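Local coordinates for cellulosomal scaffoldin adaptor protein B (Acetivibrio cellulolyticus, PDB 4UYP) that carries a type I dockerin that binds a cohesin of the anchoring scaffoldin ScaC, linking the cellulosome to the cell surface, at the interface of chains B and A. Sequence-based numbering; all coordinates share one arbitrary frame. Chains: chain A, Cellulosomal scaffoldin adaptor protein B; chain B, Cellulosomal scaffoldin anchoring protein C.

The interface of chains B and A. Residues chain B 33, 76, 78; chain A 22, 51, 54-55, 58.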
ATOM      1  N   ALA B  33       7.950   3.451  19.159  1.00 12.11           N
ATOM      2  CA  ALA B  33       8.443   3.290  17.779  1.00 10.84           C
ATOM      3  C   ALA B  33       7.265   3.129  16.871  1.00 11.34           C
ATOM      4  O   ALA B  33       6.242   2.540  17.305  1.00 12.35           O
ATOM      5  CB  ALA B  33       9.305   2.103  17.631  1.00 12.06           C
ATOM      6  N   THR B  76       9.185   7.202   9.940  1.00  8.75           N
ATOM      7  CA  THR B  76       9.402   6.413  11.166  1.00  8.98           C
ATOM      8  C   THR B  76       9.653   7.327  12.356  1.00 10.35           C
ATOM      9  O   THR B  76      10.247   8.398  12.234  1.00 10.15           O
ATOM     10  CB  THR B  76      10.518   5.363  11.074  1.00  8.93           C
ATOM     11  OG1 THR B  76      11.746   6.004  10.724  1.00 10.27           O
ATOM     12  CG2 THR B  76      10.215   4.445   9.949  1.00  8.91           C
ATOM     13  N   GLU B  78      11.448   6.679  16.300  1.00 10.71           N
ATOM     14  CA  GLU B  78      12.135   5.813  17.236  1.00 11.35           C
ATOM     15  C   GLU B  78      12.500   6.692  18.421  1.00 12.69           C
ATOM     16  O   GLU B  78      13.418   7.539  18.317  1.00 13.91           O
ATOM     17  CB  GLU B  78      13.356   5.149  16.628  1.00 11.39           C
ATOM     18  CG  GLU B  78      13.079   4.320  15.333  1.00 14.00           C
ATOM     19  CD  GLU B  78      14.381   4.136  14.483  1.00 17.74           C
ATOM     20  OE1 GLU B  78      14.884   5.213  13.985  1.00 22.62           O
ATOM     21  OE2 GLU B  78      14.704   2.888  14.341  1.00 22.29           O
TER
ATOM     22  N   ARG A  22      15.634   0.049   9.274  1.00  9.80           N
ATOM     23  CA  ARG A  22      14.728   1.212   9.152  1.00  9.93           C
ATOM     24  C   ARG A  22      14.624   1.572   7.636  1.00 10.02           C
ATOM     25  O   ARG A  22      13.503   1.890   7.200  1.00 10.90           O
ATOM     26  CB  ARG A  22      15.333   2.351   9.968  1.00 10.65           C
ATOM     27  CG  ARG A  22      14.491   3.609   9.847  1.00 10.66           C
ATOM     28  CD  ARG A  22      15.057   4.676  10.747  1.00 11.31           C
ATOM     29  NE  ARG A  22      16.376   5.167  10.370  1.00 12.18           N
ATOM     30  CZ  ARG A  22      17.215   5.786  11.206  1.00 12.75           C
ATOM     31  NH1 ARG A  22      16.989   5.892  12.464  1.00 15.99           N
ATOM     32  NH2 ARG A  22      18.362   6.190  10.542  1.00 15.60           N
ATOM     33  N   ILE A  51       9.182  -2.015  12.209  1.00 10.50           N
ATOM     34  CA  ILE A  51      10.034  -0.976  12.816  1.00 10.68           C
ATOM     35  C   ILE A  51      10.591  -1.395  14.184  1.00 11.33           C
ATOM     36  O   ILE A  51      11.686  -0.952  14.549  1.00 11.41           O
ATOM     37  CB  ILE A  51       9.269   0.364  12.933  1.00  9.82           C
ATOM     38  CG1 ILE A  51      10.215   1.516  13.253  1.00 10.13           C
ATOM     39  CG2 ILE A  51       8.117   0.255  13.895  1.00 11.44           C
ATOM     40  CD1 ILE A  51      11.416   1.790  12.355  1.00 10.07           C
ATOM     41  N   ALA A  54      14.002  -2.896  14.004  1.00 11.32           N
ATOM     42  CA  ALA A  54      15.071  -1.888  13.967  1.00 12.46           C
ATOM     43  C   ALA A  54      15.415  -1.319  15.340  1.00 11.53           C
ATOM     44  O   ALA A  54      16.634  -1.248  15.672  1.00 13.05           O
ATOM     45  CB  ALA A  54      14.674  -0.732  13.061  1.00 12.49           C
ATOM     46  N   VAL A  55      14.396  -0.996  16.133  1.00 13.06           N
ATOM     47  CA  VAL A  55      14.672  -0.406  17.444  0.50 12.83           C
ATOM     48  C   VAL A  55      15.327  -1.453  18.369  1.00 15.40           C
ATOM     49  O   VAL A  55      16.195  -1.111  19.191  1.00 14.25           O
ATOM     50  CB  VAL A  55      13.454   0.317  18.004  0.50 13.94           C
ATOM     51  CG1 VAL A  55      12.454  -0.633  18.665  0.50 12.16           C
ATOM     52  CG2 VAL A  55      13.896   1.495  18.821  0.50 15.04           C
ATOM     53  N   ARG A  58      18.915  -1.505  17.478  1.00 13.38           N
ATOM     54  CA  ARG A  58      19.542  -0.297  18.039  1.00 15.13           C
ATOM     55  C   ARG A  58      19.777  -0.507  19.523  1.00 14.92           C
ATOM     56  O   ARG A  58      20.892  -0.161  20.025  1.00 16.20           O
ATOM     57  CB  ARG A  58      18.694   0.903  17.769  1.00 14.38           C
ATOM     58  CG  ARG A  58      19.339   2.143  18.325  1.00 16.25           C
ATOM     59  CD  ARG A  58      18.319   3.217  18.435  1.00 16.10           C
ATOM     60  NE  ARG A  58      17.403   2.918  19.593  1.00 16.85           N
ATOM     61  CZ  ARG A  58      16.407   3.681  19.964  1.00 14.75           C
ATOM     62  NH1 ARG A  58      16.131   4.819  19.291  1.00 16.58           N
ATOM     63  NH2 ARG A  58      15.647   3.342  21.012  1.00 15.09           N
TER
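B:Glu78 meets the edge of the A:Arg22 guanidinium, its carboxylate oxygen OE1 lying in that plane, while the carboxylate itself is turned 71° from it. The second flat group, the A:Arg58 guanidinium, has A:Val55 CG2 of its own helix 3.3 Å over one face, nearer its border than its centre. This is part of a type I cohesin–dockerin interface: strands 33-39 and 72-78 of the ScaC cohesin face helices 15-26 and 51-61 of the ScaB dockerin.

The edge-on contact is a charged hydrogen bond. A:Arg22 NH1 donates to B:Glu78 OE1 over 2.7 Å, with 159° at the hydrogen, and enters on the syn lone pair, on the flank facing OE2. A bend in the arginine chain at chi3 swings the guanidinium toward the carboxylate. Before that bend the chain runs extended from the helix, and A:Arg22 CD lies 3.8 Å from B:Glu78 CD. The other carboxylate oxygen, B:Glu78 OE2, points to helix 51-61, where A:Ala54 CB lies 3.8 Å away. B:Glu78 therefore spans both dockerin helices, one oxygen directed to each. A:Arg58 NH1 approaches the base of the same side chain, 3.9 Å from B:Glu78 CB; it makes no salt bridge, but at 5.5 Å from B:Glu78 OE1 its charge may help stabilise the carboxylate.

Beside the ion pair, B:Thr76 divides its branches. Its hydroxyl faces the aliphatic stretch of A:Arg22, with B:Thr76 OG1 3.6 Å from A:Arg22 CD, and its methyl, B:Thr76 CG2, packs against A:Ile51 CD1 at 3.8 Å. With CG1 anti to the backbone N (chi1 -167°), A:Ile51 sends CD1 toward the threonine, while its CG2 branch is turned to the backbone of B:Ala33.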